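Local coordinates for leucyl aminopeptidase (Trypanosoma brucei brucei, PDB 5NTD), which probably removes amino acids from peptide N-termini as an acidic M17 leucine aminopeptidase, here with manganese and the inhibitor bestatin bound, at residues Gln17-Tyr22 against Cys209-Asp214; Val240-Gly245 against Arg268-Leu273; Lys283-Gly288 against Gln334-Leu339; His384-Leu389 against Thr481-Lys486. All blocks are in the same frame, centred on the assembly; numbering follows the deposited sequence. Where two conformers were deposited one is given.

Interaction 1: Gln17-Tyr22 against Cys209-Asp214; sequences QSCVEY and CQRLVD
Cys-19 and Arg-211 mark the closest backbone approach, their CA atoms 7.6 Å apart, so the end of helix 6-20 and the end of helix 196-214 meet through side chains and not through main chain. Arg-211 does most of the bridging. Its CG is anti to the backbone N (chi1 -173°) and the chain runs extended from CG to NE, which carries the guanidinium across the gap to the other helix. There Ser-18 OG lies at the guanidinium edge and takes two N-H groups: Arg-211 NH2 donates to Ser-18 OG at 2.8 Å, the oxygen lying 22° out of the guanidinium plane, and Arg-211 NE adds a weak bond at 3.3 Å. The same hydroxyl is hydrogen-bonded to Phe-15 O one turn back in its own helix, which helps fix its position. Cys-19 SG approaches that edge too, 3.5 Å from Arg-211 NE, and it also touches Leu-212 CD2 at 4.1 Å. Tyr-22, just beyond the helix, brings ring atom CD1 obliquely to within 4.4 Å of Arg-211 CD, while its OH is held by Gln-207. The remaining guanidinium nitrogen, Arg-211 NH1, bonds to Asn-164 OD1 and Tyr-176 O, so the buried guanidinium has partners at NH1 as well as at NE and NH2. Ile-228 of helix 222-236 packs on both Cys-19 and Leu-212. The arrangement docks an N-terminal helix onto helix 196-214, which probably corresponds to the long helix linking the two domains in M17 aminopeptidases.

Interaction 2: Val240-Gly245 against Arg268-Leu273; sequences VDVICG and RLVTLL
Ile-243 and Leu-269 sit at the tightly packed, buried part of this contact, facing each other as an antiparallel hydrogen-bonded pair. Ile-243 N to Leu-269 O and Leu-269 N to Ile-243 O are both 2.9 Å, and Ile-243 CB lies 4.3 Å from Leu-269 CB. Asp-241 and Thr-271 form the next such pair, and Asp-241 N reaches Thr-271 O at 2.7 Å. The buried side chains of Ile-243, Leu-269 and Thr-271 all meet His-384 of helix 374-387. Strands 240-244 and 268-273 are antiparallel, 168° between their N-to-C directions, and within this chain the first is an edge strand of the mixed catalytic-domain sheet, since 268-274 alone pairs with it, while 334-344 flanks 268-274 on its other side. The opposite face is the more solvent-reached one: Val-240, Val-242, Cys-244 and Arg-268 are partly exposed, although Val-270 and Leu-272 beside them are buried and helix 222-236 packs on Val-240, Val-270 and Arg-268. Val-240 CG2 lies alongside Leu-272 CD2 at 3.6 Å, and Val-242 CG2 is 4.3 Å from Val-270 CG2. At the far end the guanidinium of Arg-268 spreads over Cys-244 SG, which stands 3.6 Å above its plane, over the centre; NH1 is held by Ala-266 O. Asp-241, partly exposed on the Ile-243 face, has OD2 accepting at 3.0 Å from a water that also donates to Leu-269 O.

Interaction 3: Lys283-Gly288 against Gln334-Leu339; sequences KVSLVG and QLSCTL
The carboxamide of Gln-334 is the flat side-chain group here, and Lys-283 lies alongside it pointing the same way: Lys-283 CD is nearest to Gln-334 OE1, at 3.6 Å. Next on this face, Ser-285 and Ser-336 share a hydrogen bond between their OG atoms, 2.6 Å long. A chi1 of 63° turns Ser-336 OG to Ser-285 OG and to a water. This water extends the polar row, 2.7 Å from Ser-336 OG and 2.8 Å from Thr-338 OG1, and donates to Leu-286 O. Thr-338 OG1 is also bonded to Thr-271 OG1. The other face is apolar: Leu-335 CD2 touches Val-284 CB at 3.8 Å, and Leu-286 CB meets Cys-337 CB. Backbone bonds alternate along the pair, from Val-284 N to Gln-334 O at 2.8 Å through to Gly-288 N to Thr-338 O. The strands are parallel, 14° between their N-to-C directions. Helix 314-328, which lies between them in the chain, packs on Leu-335, Cys-337 and Leu-339, while helix 374-387 packs on Ser-285, Val-287 and Thr-338. This is a beta-alpha-beta crossover within the alpha/beta/alpha core of the catalytic domain.

Interaction 4: His384-Leu389 against Thr481-Lys486; sequences HATNEL and THLSPK
Thr-386 and Ser-484 bring helix 374-387 against the loop between helix 471-480 and strand 490-495, and the loop side is shaped as an ST turn. Ser-484 N donates to Thr-386 OG1 at 3.0 Å with an N-H...O angle of 163°. One residue on in the helix, Asn-387 OD1 accepts from Ser-484 OG at 2.7 Å, the donor tilted 16° from the plane of that carbonyl. Ser-484 is thus held twice, by its backbone N and by its hydroxyl, to successive residues of the helix. Beside this polar pair Thr-386 CG2 touches Leu-483 CD2 at 3.9 Å, the two side chains crossing obliquely, and Leu-483 also packs on Val-382. Lys-486 is exposed and stretches across Asn-387 at about a right angle. Its CE lies 3.4 Å from Asn-387 OD1, and Lys-486 NZ makes a weak bond to Asn-387 O at 3.3 Å.

A second shell positions these groups. Thr-386 OG1 is bonded to Val-382 O, one helical turn back, and so is already oriented by its own helix when it accepts from the loop. The hydroxyl of Ser-484, with OG anti to its backbone N (chi1 178°), accepts from Lys-486 N at 3.1 Å; this bond closes the ST turn and leaves the hydrogen for Asn-387. Phe-383 packs on Ser-484. The Asn-387 amide is turned by its other end: Asn-387 ND2 donates, in the plane of its own amide, to Glu-388 OE1 at 2.8 Å, meeting the carboxylate on its anti side and well out of the carboxylate plane.

Interactions 2 and 3 belong to one sheet: Val-270 O lies 2.7 Å from Leu-339 N and Leu-272 N 2.8 Å from Cys-337 O, both probable hydrogen bonds, so strand 334-344 carries interaction 2 into interaction 3. Interaction 4 rests on that sheet through helix 374-387, with Ser-285 CB 3.8 Å from Ala-385 CB and Leu-269 CD2 3.9 Å from His-384 CG. Interaction 1 stands apart, its nearest atoms about 8 Å from those of interaction 3. The active site adjoins the sheet: the side-chain position of Gly-288 lies about 12 Å from a manganese ion and about 12 Å from bestatin, the metal-site residue Lys-289 follows it directly, and Glu-373, another, immediately precedes helix 374-387.

Interaction 1: Gln17-Tyr22 against Cys209-Asp214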
loop_
_atom_site.group_PDB
_atom_site.type_symbol
_atom_site.label_atom_id
_atom_site.label_comp_id
_atom_site.label_asym_id
_atom_site.label_seq_id
_atom_site.Cartn_x
_atom_site.Cartn_y
_atom_site.Cartn_z
ATOM N N GLN G 17 38.605 -20.312 -3.969
ATOM C CA GLN G 17 39.974 -20.435 -3.470
ATOM C C GLN G 17 40.263 -19.379 -2.404
ATOM O O GLN G 17 40.859 -19.683 -1.371
ATOM C CB GLN G 17 40.991 -20.365 -4.614
ATOM C CG GLN G 17 42.410 -20.737 -4.157
ATOM C CD GLN G 17 43.482 -20.484 -5.206
ATOM O OE1 GLN G 17 43.403 -19.549 -6.011
ATOM N NE2 GLN G 17 44.489 -21.345 -5.224
ATOM N N SER G 18 39.803 -18.149 -2.644
ATOM C CA SER G 18 40.001 -17.045 -1.667
ATOM C C SER G 18 39.384 -17.407 -0.303
ATOM O O SER G 18 39.864 -16.999 0.737
ATOM C CB SER G 18 39.375 -15.730 -2.166
ATOM O OG SER G 18 37.942 -15.739 -1.996
ATOM N N CYS G 19 38.278 -18.138 -0.333
ATOM C CA CYS G 19 37.588 -18.517 0.906
ATOM C C CYS G 19 38.274 -19.717 1.564
ATOM O O CYS G 19 38.481 -19.743 2.796
ATOM C CB CYS G 19 36.099 -18.811 0.670
ATOM S SG CYS G 19 35.181 -17.338 0.135
ATOM N N VAL G 20 38.601 -20.714 0.754
ATOM C CA VAL G 20 39.282 -21.951 1.288
ATOM C C VAL G 20 40.635 -21.625 1.937
ATOM O O VAL G 20 41.005 -22.190 2.948
ATOM C CB VAL G 20 39.468 -22.988 0.193
ATOM C CG1 VAL G 20 40.325 -24.148 0.668
ATOM C CG2 VAL G 20 38.105 -23.501 -0.263
ATOM N N GLU G 21 41.325 -20.655 1.363
ATOM C CA GLU G 21 42.676 -20.261 1.818
ATOM C C GLU G 21 42.676 -19.035 2.724
ATOM O O GLU G 21 43.748 -18.503 3.058
ATOM C CB GLU G 21 43.597 -20.014 0.625
ATOM C CG GLU G 21 43.752 -21.265 -0.230
ATOM C CD GLU G 21 44.643 -21.057 -1.433
ATOM O OE1 GLU G 21 45.208 -19.954 -1.582
ATOM O OE2 GLU G 21 44.740 -21.995 -2.236
ATOM N N TYR G 22 41.493 -18.584 3.128
ATOM C CA TYR G 22 41.394 -17.356 3.913
ATOM C C TYR G 22 42.228 -17.467 5.194
ATOM O O TYR G 22 42.130 -18.433 5.930
ATOM C CB TYR G 22 39.942 -16.979 4.255
ATOM C CG TYR G 22 39.932 -15.690 5.022
ATOM C CD1 TYR G 22 40.137 -14.488 4.388
ATOM C CD2 TYR G 22 39.817 -15.693 6.391
ATOM C CE1 TYR G 22 40.211 -13.294 5.109
ATOM C CE2 TYR G 22 39.916 -14.519 7.119
ATOM C CZ TYR G 22 40.119 -13.318 6.468
ATOM O OH TYR G 22 40.173 -12.169 7.188
ATOM N N CYS G 209 33.303 -16.221 8.101
ATOM C CA CYS G 209 31.844 -16.127 8.222
ATOM C C CYS G 209 31.375 -14.798 7.638
ATOM O O CYS G 209 30.486 -14.742 6.788
ATOM C CB CYS G 209 31.426 -16.250 9.659
ATOM S SG CYS G 209 29.629 -16.254 9.913
ATOM N N GLN G 210 32.071 -13.744 8.031
ATOM C CA GLN G 210 31.829 -12.397 7.484
ATOM C C GLN G 210 31.949 -12.367 5.969
ATOM O O GLN G 210 31.112 -11.790 5.252
ATOM C CB GLN G 210 32.780 -11.398 8.097
ATOM C CG GLN G 210 32.407 -9.963 7.841
ATOM C CD GLN G 210 33.564 -9.018 8.146
ATOM O OE1 GLN G 210 33.506 -8.233 9.080
ATOM N NE2 GLN G 210 34.604 -9.074 7.322
ATOM N N ARG G 211 32.972 -13.034 5.471
ATOM C CA ARG G 211 33.268 -13.053 4.021
ATOM C C ARG G 211 32.134 -13.705 3.265
ATOM O O ARG G 211 31.670 -13.202 2.240
ATOM C CB ARG G 211 34.575 -13.794 3.760
ATOM C CG ARG G 211 35.049 -13.710 2.314
ATOM C CD ARG G 211 36.424 -14.358 2.106
ATOM N NE ARG G 211 36.799 -14.245 0.710
ATOM C CZ ARG G 211 37.212 -13.116 0.129
ATOM N NH1 ARG G 211 37.389 -12.000 0.829
ATOM N NH2 ARG G 211 37.436 -13.108 -1.192
ATOM N N LEU G 212 31.716 -14.854 3.756
ATOM C CA LEU G 212 30.674 -15.651 3.095
ATOM C C LEU G 212 29.334 -14.863 3.057
ATOM O O LEU G 212 28.623 -14.861 2.064
ATOM C CB LEU G 212 30.479 -16.992 3.777
ATOM C CG LEU G 212 31.687 -17.954 3.730
ATOM C CD1 LEU G 212 31.479 -19.076 4.695
ATOM C CD2 LEU G 212 31.910 -18.510 2.333
ATOM N N VAL G 213 29.041 -14.202 4.163
ATOM C CA VAL G 213 27.789 -13.461 4.315
ATOM C C VAL G 213 27.787 -12.188 3.448
ATOM O O VAL G 213 26.850 -11.933 2.701
ATOM C CB VAL G 213 27.501 -13.165 5.793
ATOM C CG1 VAL G 213 26.240 -12.321 5.941
ATOM C CG2 VAL G 213 27.309 -14.472 6.526
ATOM N N ASP G 214 28.880 -11.448 3.514
ATOM C CA ASP G 214 29.104 -10.232 2.672
ATOM C C ASP G 214 29.022 -10.542 1.179
ATOM O O ASP G 214 28.560 -9.758 0.390
ATOM C CB ASP G 214 30.484 -9.609 2.910
ATOM C CG ASP G 214 30.513 -8.629 4.076
ATOM O OD1 ASP G 214 29.456 -8.085 4.456
ATOM O OD2 ASP G 214 31.605 -8.465 4.640
#

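Interaction 2: Val240-Gly245 against Arg268-Leu273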
loop_
_atom_site.group_PDB
_atom_site.type_symbol
_atom_site.label_atom_id
_atom_site.label_comp_id
_atom_site.label_asym_id
_atom_site.label_seq_id
_atom_site.Cartn_x
_atom_site.Cartn_y
_atom_site.Cartn_z
ATOM N N VAL G 240 32.723 -35.212 4.313
ATOM C CA VAL G 240 31.721 -34.377 3.649
ATOM C C VAL G 240 30.798 -35.262 2.823
ATOM O O VAL G 240 31.243 -36.106 2.052
ATOM C CB VAL G 240 32.350 -33.245 2.831
ATOM C CG1 VAL G 240 33.373 -33.784 1.820
ATOM C CG2 VAL G 240 31.277 -32.442 2.094
ATOM N N ASP G 241 29.509 -35.068 3.044
ATOM C CA ASP G 241 28.446 -35.774 2.303
ATOM C C ASP G 241 27.555 -34.707 1.608
ATOM O O ASP G 241 27.095 -33.781 2.251
ATOM C CB ASP G 241 27.593 -36.611 3.248
ATOM C CG ASP G 241 26.385 -37.247 2.560
ATOM O OD1 ASP G 241 26.596 -37.929 1.532
ATOM O OD2 ASP G 241 25.229 -37.115 3.072
ATOM N N VAL G 242 27.325 -34.882 0.330
ATOM C CA VAL G 242 26.549 -33.956 -0.457
ATOM C C VAL G 242 25.391 -34.667 -1.121
ATOM O O VAL G 242 25.587 -35.586 -1.907
ATOM C CB VAL G 242 27.382 -33.303 -1.572
ATOM C CG1 VAL G 242 26.529 -32.354 -2.407
ATOM C CG2 VAL G 242 28.555 -32.538 -0.986
ATOM N N ILE G 243 24.182 -34.205 -0.848
ATOM C CA ILE G 243 23.012 -34.655 -1.592
ATOM C C ILE G 243 22.575 -33.497 -2.466
ATOM O O ILE G 243 22.164 -32.446 -1.972
ATOM C CB ILE G 243 21.883 -35.112 -0.683
ATOM C CG1 ILE G 243 22.450 -36.026 0.393
ATOM C CG2 ILE G 243 20.822 -35.837 -1.495
ATOM C CD1 ILE G 243 21.433 -36.462 1.408
ATOM N N CYS G 244 22.622 -33.707 -3.766
ATOM C CA CYS G 244 22.528 -32.606 -4.751
ATOM C C CYS G 244 21.338 -32.685 -5.697
ATOM O O CYS G 244 21.004 -33.746 -6.213
ATOM C CB CYS G 244 23.786 -32.534 -5.603
ATOM S SG CYS G 244 23.779 -31.132 -6.758
ATOM N N GLY G 245 20.669 -31.545 -5.854
ATOM C CA GLY G 245 19.656 -31.356 -6.899
ATOM C C GLY G 245 18.542 -32.360 -6.908
ATOM O O GLY G 245 17.891 -32.614 -5.902
ATOM N N ARG G 268 21.484 -28.113 -2.394
ATOM C CA ARG G 268 22.314 -29.164 -1.807
ATOM C C ARG G 268 22.085 -29.262 -0.329
ATOM O O ARG G 268 22.033 -28.257 0.356
ATOM C CB ARG G 268 23.804 -28.881 -2.078
ATOM C CG ARG G 268 24.211 -29.166 -3.517
ATOM C CD ARG G 268 25.117 -28.080 -4.018
ATOM N NE ARG G 268 25.822 -28.411 -5.250
ATOM C CZ ARG G 268 25.548 -27.920 -6.450
ATOM N NH1 ARG G 268 24.564 -27.070 -6.649
ATOM N NH2 ARG G 268 26.331 -28.241 -7.462
ATOM N N LEU G 269 22.013 -30.488 0.133
ATOM C CA LEU G 269 22.125 -30.801 1.550
ATOM C C LEU G 269 23.548 -31.319 1.785
ATOM O O LEU G 269 23.913 -32.416 1.383
ATOM C CB LEU G 269 21.106 -31.828 1.958
ATOM C CG LEU G 269 20.761 -31.875 3.439
ATOM C CD1 LEU G 269 20.063 -30.619 3.923
ATOM C CD2 LEU G 269 19.876 -33.083 3.696
ATOM N N VAL G 270 24.336 -30.499 2.454
ATOM C CA VAL G 270 25.741 -30.762 2.686
ATOM C C VAL G 270 25.996 -31.067 4.165
ATOM O O VAL G 270 25.802 -30.205 5.020
ATOM C CB VAL G 270 26.599 -29.587 2.275
ATOM C CG1 VAL G 270 28.072 -29.869 2.515
ATOM C CG2 VAL G 270 26.384 -29.256 0.819
ATOM N N THR G 271 26.445 -32.280 4.454
ATOM C CA THR G 271 26.722 -32.664 5.825
ATOM C C THR G 271 28.208 -32.930 6.032
ATOM O O THR G 271 28.830 -33.704 5.312
ATOM C CB THR G 271 25.890 -33.875 6.274
ATOM O OG1 THR G 271 24.481 -33.560 6.205
ATOM C CG2 THR G 271 26.209 -34.252 7.706
ATOM N N LEU G 272 28.744 -32.292 7.053
ATOM C CA LEU G 272 30.140 -32.407 7.442
ATOM C C LEU G 272 30.229 -33.142 8.787
ATOM O O LEU G 272 29.382 -32.932 9.655
ATOM C CB LEU G 272 30.813 -31.043 7.574
ATOM C CG LEU G 272 30.453 -30.053 6.474
ATOM C CD1 LEU G 272 31.123 -28.714 6.742
ATOM C CD2 LEU G 272 30.878 -30.575 5.125
ATOM N N LEU G 273 31.244 -34.005 8.927
ATOM C CA LEU G 273 31.444 -34.796 10.167
ATOM C C LEU G 273 32.801 -34.619 10.743
ATOM O O LEU G 273 33.799 -34.711 10.069
ATOM C CB LEU G 273 31.237 -36.269 9.939
ATOM C CG LEU G 273 29.820 -36.683 9.566
ATOM C CD1 LEU G 273 29.827 -38.126 9.044
ATOM C CD2 LEU G 273 28.890 -36.558 10.780
HETATM O O HOH W 1 24.023 -34.486 3.874
#

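Interaction 3: Lys283-Gly288 against Gln334-Leu339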
loop_
_atom_site.group_PDB
_atom_site.type_symbol
_atom_site.label_atom_id
_atom_site.label_comp_id
_atom_site.label_asym_id
_atom_site.label_seq_id
_atom_site.Cartn_x
_atom_site.Cartn_y
_atom_site.Cartn_z
ATOM N N LYS G 283 27.655 -35.270 21.824
ATOM C CA LYS G 283 27.387 -35.354 20.368
ATOM C C LYS G 283 26.388 -34.263 19.965
ATOM O O LYS G 283 25.240 -34.229 20.444
ATOM C CB LYS G 283 26.848 -36.723 19.982
ATOM C CG LYS G 283 27.702 -37.875 20.468
ATOM C CD LYS G 283 27.268 -39.177 19.801
ATOM C CE LYS G 283 27.464 -40.409 20.679
ATOM N NZ LYS G 283 26.125 -40.876 21.171
ATOM N N VAL G 284 26.840 -33.385 19.080
ATOM C CA VAL G 284 26.068 -32.221 18.684
ATOM C C VAL G 284 25.919 -32.191 17.178
ATOM O O VAL G 284 26.884 -32.268 16.451
ATOM C CB VAL G 284 26.718 -30.908 19.152
ATOM C CG1 VAL G 284 25.862 -29.725 18.762
ATOM C CG2 VAL G 284 26.916 -30.906 20.648
ATOM N N SER G 285 24.683 -32.030 16.735
ATOM C CA SER G 285 24.352 -31.816 15.310
ATOM C C SER G 285 23.975 -30.373 15.061
ATOM O O SER G 285 23.056 -29.833 15.689
ATOM C CB SER G 285 23.229 -32.703 14.850
ATOM O OG SER G 285 23.655 -34.050 14.740
ATOM N N LEU G 286 24.708 -29.761 14.156
ATOM C CA LEU G 286 24.461 -28.396 13.742
ATOM C C LEU G 286 23.697 -28.420 12.436
ATOM O O LEU G 286 24.025 -29.188 11.535
ATOM C CB LEU G 286 25.755 -27.612 13.530
ATOM C CG LEU G 286 26.735 -27.622 14.704
ATOM C CD1 LEU G 286 28.050 -26.957 14.306
ATOM C CD2 LEU G 286 26.158 -26.902 15.916
ATOM N N VAL G 287 22.717 -27.531 12.319
ATOM C CA VAL G 287 21.943 -27.375 11.071
ATOM C C VAL G 287 21.801 -25.879 10.745
ATOM O O VAL G 287 21.366 -25.122 11.558
ATOM C CB VAL G 287 20.556 -27.999 11.210
ATOM C CG1 VAL G 287 19.811 -27.942 9.883
ATOM C CG2 VAL G 287 20.677 -29.438 11.660
ATOM N N GLY G 288 22.192 -25.500 9.549
ATOM C CA GLY G 288 22.209 -24.100 9.156
ATOM C C GLY G 288 21.378 -23.780 7.924
ATOM O O GLY G 288 21.403 -24.507 6.945
ATOM N N GLN G 334 31.807 -34.228 19.386
ATOM C CA GLN G 334 31.522 -34.894 18.138
ATOM C C GLN G 334 30.472 -34.043 17.431
ATOM O O GLN G 334 29.433 -33.784 18.007
ATOM C CB GLN G 334 30.983 -36.309 18.352
ATOM C CG GLN G 334 30.754 -37.037 17.035
ATOM C CD GLN G 334 30.344 -38.459 17.255
ATOM O OE1 GLN G 334 30.553 -39.016 18.333
ATOM N NE2 GLN G 334 29.862 -39.093 16.215
ATOM N N LEU G 335 30.745 -33.697 16.183
ATOM C CA LEU G 335 29.897 -32.774 15.429
ATOM C C LEU G 335 29.460 -33.294 14.101
ATOM O O LEU G 335 30.262 -33.841 13.349
ATOM C CB LEU G 335 30.645 -31.457 15.136
ATOM C CG LEU G 335 30.918 -30.526 16.310
ATOM C CD1 LEU G 335 31.771 -29.370 15.832
ATOM C CD2 LEU G 335 29.613 -30.015 16.897
ATOM N N SER G 336 28.194 -33.066 13.799
ATOM C CA SER G 336 27.726 -33.009 12.383
ATOM C C SER G 336 27.356 -31.558 12.107
ATOM O O SER G 336 26.967 -30.821 13.005
ATOM C CB SER G 336 26.542 -33.914 12.110
ATOM O OG SER G 336 25.415 -33.516 12.874
ATOM N N CYS G 337 27.550 -31.164 10.879
ATOM C CA CYS G 337 27.202 -29.818 10.420
ATOM C C CYS G 337 26.529 -29.925 9.069
ATOM O O CYS G 337 27.139 -30.256 8.064
ATOM C CB CYS G 337 28.429 -28.933 10.301
ATOM S SG CYS G 337 28.046 -27.272 9.668
ATOM N N THR G 338 25.230 -29.697 9.092
ATOM C CA THR G 338 24.388 -29.862 7.896
ATOM C C THR G 338 24.018 -28.472 7.362
ATOM O O THR G 338 23.354 -27.682 8.024
ATOM C CB THR G 338 23.158 -30.729 8.192
ATOM O OG1 THR G 338 23.586 -32.064 8.509
ATOM C CG2 THR G 338 22.220 -30.784 6.990
ATOM N N LEU G 339 24.480 -28.200 6.160
ATOM C CA LEU G 339 24.201 -26.948 5.462
ATOM C C LEU G 339 23.029 -27.164 4.507
ATOM O O LEU G 339 23.079 -28.003 3.614
ATOM C CB LEU G 339 25.398 -26.471 4.675
ATOM C CG LEU G 339 26.716 -26.410 5.442
ATOM C CD1 LEU G 339 27.811 -25.993 4.470
ATOM C CD2 LEU G 339 26.658 -25.450 6.618
HETATM O O HOH W 2 24.011 -31.860 11.260
#

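Interaction 4: His384-Leu389 against Thr481-Lys486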
loop_
_atom_site.group_PDB
_atom_site.type_symbol
_atom_site.label_atom_id
_atom_site.label_comp_id
_atom_site.label_asym_id
_atom_site.label_seq_id
_atom_site.Cartn_x
_atom_site.Cartn_y
_atom_site.Cartn_z
ATOM N N HIS G 384 17.201 -34.925 8.847
ATOM C CA HIS G 384 18.413 -35.567 8.384
ATOM C C HIS G 384 19.408 -35.809 9.551
ATOM O O HIS G 384 19.944 -36.904 9.732
ATOM C CB HIS G 384 19.106 -34.710 7.345
ATOM C CG HIS G 384 20.343 -35.339 6.786
ATOM N ND1 HIS G 384 20.300 -36.361 5.857
ATOM C CD2 HIS G 384 21.659 -35.095 7.024
ATOM C CE1 HIS G 384 21.538 -36.700 5.531
ATOM N NE2 HIS G 384 22.377 -35.950 6.228
ATOM N N ALA G 385 19.638 -34.767 10.329
ATOM C CA ALA G 385 20.599 -34.832 11.444
ATOM C C ALA G 385 20.155 -35.828 12.504
ATOM O O ALA G 385 20.984 -36.535 13.065
ATOM C CB ALA G 385 20.813 -33.471 12.082
ATOM N N THR G 386 18.875 -35.871 12.767
ATOM C CA THR G 386 18.356 -36.677 13.882
ATOM C C THR G 386 17.956 -38.103 13.479
ATOM O O THR G 386 17.648 -38.923 14.335
ATOM C CB THR G 386 17.144 -36.024 14.573
ATOM O OG1 THR G 386 16.139 -35.731 13.601
ATOM C CG2 THR G 386 17.583 -34.771 15.264
ATOM N N ASN G 387 17.953 -38.376 12.193
ATOM C CA ASN G 387 17.507 -39.678 11.697
ATOM C C ASN G 387 18.454 -40.413 10.764
ATOM O O ASN G 387 18.434 -41.630 10.725
ATOM C CB ASN G 387 16.180 -39.556 10.952
ATOM C CG ASN G 387 15.386 -40.866 10.949
ATOM O OD1 ASN G 387 14.811 -41.249 11.956
ATOM N ND2 ASN G 387 15.362 -41.539 9.813
ATOM N N GLU G 388 19.257 -39.693 10.009
ATOM C CA GLU G 388 19.997 -40.297 8.898
ATOM C C GLU G 388 21.487 -40.427 9.105
ATOM O O GLU G 388 22.207 -40.860 8.208
ATOM C CB GLU G 388 19.770 -39.507 7.622
ATOM C CG GLU G 388 18.318 -39.377 7.253
ATOM C CD GLU G 388 17.696 -40.676 6.842
ATOM O OE1 GLU G 388 16.631 -40.937 7.410
ATOM O OE2 GLU G 388 18.201 -41.420 5.951
ATOM N N LEU G 389 21.979 -40.009 10.259
ATOM C CA LEU G 389 23.451 -40.045 10.505
ATOM C C LEU G 389 23.842 -41.338 11.205
ATOM O O LEU G 389 23.001 -42.094 11.665
ATOM C CB LEU G 389 23.924 -38.824 11.328
ATOM C CG LEU G 389 23.584 -37.476 10.721
ATOM C CD1 LEU G 389 24.155 -36.364 11.585
ATOM C CD2 LEU G 389 24.102 -37.344 9.292
ATOM N N THR G 481 8.623 -30.022 14.524
ATOM C CA THR G 481 7.699 -31.065 14.056
ATOM C C THR G 481 8.401 -32.061 13.124
ATOM O O THR G 481 7.886 -33.142 12.888
ATOM C CB THR G 481 6.464 -30.520 13.318
ATOM O OG1 THR G 481 6.853 -29.948 12.057
ATOM C CG2 THR G 481 5.717 -29.495 14.177
ATOM N N HIS G 482 9.553 -31.675 12.610
ATOM C CA HIS G 482 10.330 -32.545 11.701
ATOM C C HIS G 482 11.563 -33.218 12.332
ATOM O O HIS G 482 12.365 -33.843 11.662
ATOM C CB HIS G 482 10.703 -31.764 10.476
ATOM C CG HIS G 482 9.504 -31.212 9.798
ATOM N ND1 HIS G 482 8.576 -32.014 9.155
ATOM C CD2 HIS G 482 9.010 -29.955 9.763
ATOM C CE1 HIS G 482 7.593 -31.263 8.708
ATOM N NE2 HIS G 482 7.833 -30.008 9.054
ATOM N N LEU G 483 11.685 -33.089 13.641
ATOM C CA LEU G 483 12.696 -33.845 14.405
ATOM C C LEU G 483 12.302 -35.309 14.377
ATOM O O LEU G 483 11.121 -35.644 14.459
ATOM C CB LEU G 483 12.776 -33.384 15.859
ATOM C CG LEU G 483 13.375 -31.979 16.047
ATOM C CD1 LEU G 483 13.087 -31.432 17.413
ATOM C CD2 LEU G 483 14.874 -32.002 15.770
ATOM N N SER G 484 13.288 -36.174 14.216
ATOM C CA SER G 484 13.029 -37.636 14.271
ATOM C C SER G 484 12.511 -38.045 15.639
ATOM O O SER G 484 12.948 -37.496 16.637
ATOM C CB SER G 484 14.300 -38.419 13.985
ATOM O OG SER G 484 14.067 -39.827 14.079
ATOM N N PRO G 485 11.571 -39.004 15.692
ATOM C CA PRO G 485 11.185 -39.617 16.969
ATOM C C PRO G 485 12.349 -40.309 17.719
ATOM O O PRO G 485 12.324 -40.409 18.929
ATOM C CB PRO G 485 10.162 -40.666 16.553
ATOM C CG PRO G 485 9.664 -40.236 15.227
ATOM C CD PRO G 485 10.796 -39.539 14.565
ATOM N N LYS G 486 13.371 -40.721 16.980
ATOM C CA LYS G 486 14.613 -41.282 17.573
ATOM C C LYS G 486 15.358 -40.281 18.459
ATOM O O LYS G 486 16.211 -40.656 19.260
ATOM C CB LYS G 486 15.612 -41.686 16.502
ATOM C CG LYS G 486 15.185 -42.808 15.599
ATOM C CD LYS G 486 16.329 -43.035 14.605
ATOM C CE LYS G 486 15.966 -44.004 13.493
ATOM N NZ LYS G 486 17.034 -44.014 12.454
#